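Local coordinates for putative non-ribosomal peptide synthetase (Actinomadura parvosata subsp. kistnae, PDB 6M7L), which probably forms a condensation-type domain of a non-ribosomal peptide synthetase, part of a large assembly line that builds peptides without the ribosome, at residues L22-R27 with R84-E89. Residues are numbered along the deposited sequence; the frame is centred on the assembly and turned at random.
Sequences LPVTAR and RDVRQE
R87 brings its CG to 4.1 Å from the O of L22; its chain bends at chi3, and one guanidinium face has E89 CB above it, 3.4 Å from the plane and displaced toward the rim. The long, charged chain suits this exposed margin. The carboxamide of Q88 crosses to P23, with its CD 3.5 Å from P23 O. NE2 is modelled too close to that oxygen, so the hydrogen bond is doubtful in detail, though an amide suits a carbonyl. Its OE1 receives a weak hydrogen bond from NE2 of Q28. The firmer link is between backbones: Q88 N donates to L22 O at 3.0 Å (N-H...O angle 164°).

L22 adds hydrocarbon to this polar join. CG, anti to the backbone N (chi1 -172°), lies 3.7 Å from Q88 CB, and CD2 packs against the same carbon. An alanine here would probably keep the backbone bond but open a gap beside Q88 CB, which would lose the cover of CG and CD2. V24, compact and branched, turns CG1 anti to its carbonyl carbon, where it meets V86 CG1 at 4.1 Å and Q88 CG at 3.9 Å. The side chain of V86 also touches R29 and W32 of helix 26-34, and Q88 packs on F187 and A191 of helix 187-196.

T25 is the N-cap of helix 26-34: its OG1 caps a first-turn backbone N and Q28 OE1 accepts from T25 N, a capping-box pattern. The contact pins this lead-in to the loop before strand 89-90 in the N-terminal lobe of the two-lobed, chloramphenicol acetyltransferase-like condensation-domain fold.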
loop_
_atom_site.group_PDB
_atom_site.type_symbol
_atom_site.label_atom_id
_atom_site.label_comp_id
_atom_site.label_asym_id
_atom_site.label_seq_id
_atom_site.Cartn_x
_atom_site.Cartn_y
_atom_site.Cartn_z
ATOM N N LEU A 22 -33.352 6.431 8.635
ATOM C CA LEU A 22 -32.044 5.793 8.714
ATOM C C LEU A 22 -31.242 6.403 9.855
ATOM O O LEU A 22 -30.941 7.604 9.813
ATOM C CB LEU A 22 -31.291 5.953 7.404
ATOM C CG LEU A 22 -29.985 5.167 7.284
ATOM C CD1 LEU A 22 -30.224 3.685 7.535
ATOM C CD2 LEU A 22 -29.362 5.385 5.917
ATOM N N PRO A 23 -30.873 5.632 10.874
ATOM C CA PRO A 23 -30.174 6.212 12.024
ATOM C C PRO A 23 -28.736 6.575 11.694
ATOM O O PRO A 23 -28.130 6.062 10.749
ATOM C CB PRO A 23 -30.229 5.091 13.067
ATOM C CG PRO A 23 -30.269 3.846 12.251
ATOM C CD PRO A 23 -31.093 4.185 11.034
ATOM N N VAL A 24 -28.192 7.478 12.498
ATOM C CA VAL A 24 -26.784 7.805 12.451
ATOM C C VAL A 24 -26.083 7.056 13.577
ATOM O O VAL A 24 -26.711 6.385 14.390
ATOM C CB VAL A 24 -26.538 9.332 12.546
ATOM C CG1 VAL A 24 -27.385 10.069 11.524
ATOM C CG2 VAL A 24 -26.816 9.836 13.958
ATOM N N THR A 25 -24.758 7.160 13.622
ATOM C CA THR A 25 -23.968 6.507 14.651
ATOM C C THR A 25 -23.637 7.489 15.769
ATOM O O THR A 25 -23.852 8.698 15.659
ATOM C CB THR A 25 -22.685 5.925 14.055
ATOM O OG1 THR A 25 -21.841 6.985 13.589
ATOM C CG2 THR A 25 -23.011 4.997 12.896
ATOM N N ALA A 26 -23.110 6.941 16.866
ATOM C CA ALA A 26 -22.705 7.777 17.990
ATOM C C ALA A 26 -21.650 8.791 17.566
ATOM O O ALA A 26 -21.723 9.969 17.942
ATOM C CB ALA A 26 -22.183 6.905 19.133
ATOM N N ARG A 27 -20.667 8.356 16.775
ATOM C CA ARG A 27 -19.661 9.285 16.276
ATOM C C ARG A 27 -20.279 10.313 15.338
ATOM O O ARG A 27 -19.974 11.507 15.434
ATOM C CB ARG A 27 -18.539 8.526 15.572
ATOM C CG ARG A 27 -17.595 9.439 14.819
ATOM C CD ARG A 27 -16.235 8.813 14.612
ATOM N NE ARG A 27 -15.235 9.844 14.372
ATOM C CZ ARG A 27 -14.578 10.477 15.337
ATOM N NH1 ARG A 27 -13.685 11.411 15.036
ATOM N NH2 ARG A 27 -14.816 10.173 16.606
ATOM N N ARG A 84 -32.394 17.142 18.891
ATOM C CA ARG A 84 -32.870 15.899 19.479
ATOM C C ARG A 84 -32.695 14.694 18.567
ATOM O O ARG A 84 -32.635 13.566 19.068
ATOM C CB ARG A 84 -34.346 16.028 19.868
ATOM N N ASP A 85 -32.597 14.894 17.253
ATOM C CA ASP A 85 -32.606 13.759 16.340
ATOM C C ASP A 85 -31.981 14.155 15.011
ATOM O O ASP A 85 -32.313 15.206 14.454
ATOM C CB ASP A 85 -34.039 13.254 16.136
ATOM C CG ASP A 85 -34.087 11.844 15.597
ATOM O OD1 ASP A 85 -33.992 11.671 14.363
ATOM O OD2 ASP A 85 -34.204 10.904 16.411
ATOM N N VAL A 86 -31.081 13.308 14.510
ATOM C CA VAL A 86 -30.441 13.490 13.211
ATOM C C VAL A 86 -30.709 12.251 12.367
ATOM O O VAL A 86 -30.700 11.125 12.878
ATOM C CB VAL A 86 -28.924 13.742 13.350
ATOM C CG1 VAL A 86 -28.295 14.006 11.986
ATOM C CG2 VAL A 86 -28.661 14.905 14.291
ATOM N N ARG A 87 -30.946 12.462 11.075
ATOM C CA ARG A 87 -31.317 11.405 10.147
ATOM C C ARG A 87 -30.308 11.328 9.006
ATOM O O ARG A 87 -29.732 12.341 8.598
ATOM C CB ARG A 87 -32.736 11.645 9.600
ATOM C CG ARG A 87 -33.137 10.780 8.418
ATOM C CD ARG A 87 -34.523 11.147 7.913
ATOM N NE ARG A 87 -34.649 10.920 6.476
ATOM C CZ ARG A 87 -34.649 11.888 5.566
ATOM N NH1 ARG A 87 -34.541 13.155 5.943
ATOM N NH2 ARG A 87 -34.764 11.589 4.278
ATOM N N GLN A 88 -30.090 10.112 8.501
ATOM C CA GLN A 88 -29.208 9.873 7.360
ATOM C C GLN A 88 -30.044 9.849 6.084
ATOM O O GLN A 88 -30.769 8.883 5.828
ATOM C CB GLN A 88 -28.443 8.562 7.535
ATOM C CG GLN A 88 -26.964 8.717 7.860
ATOM C CD GLN A 88 -26.272 7.381 8.078
ATOM O OE1 GLN A 88 -25.179 7.141 7.566
ATOM N NE2 GLN A 88 -26.907 6.506 8.847
ATOM N N GLU A 89 -29.940 10.906 5.280
ATOM C CA GLU A 89 -30.660 11.011 4.013
ATOM C C GLU A 89 -29.689 10.718 2.873
ATOM O O GLU A 89 -28.806 11.530 2.578
ATOM C CB GLU A 89 -31.283 12.397 3.853
ATOM C CG GLU A 89 -32.050 12.584 2.551
ATOM C CD GLU A 89 -32.319 14.042 2.231
ATOM O OE1 GLU A 89 -31.617 14.914 2.785
ATOM O OE2 GLU A 89 -33.232 14.317 1.424
#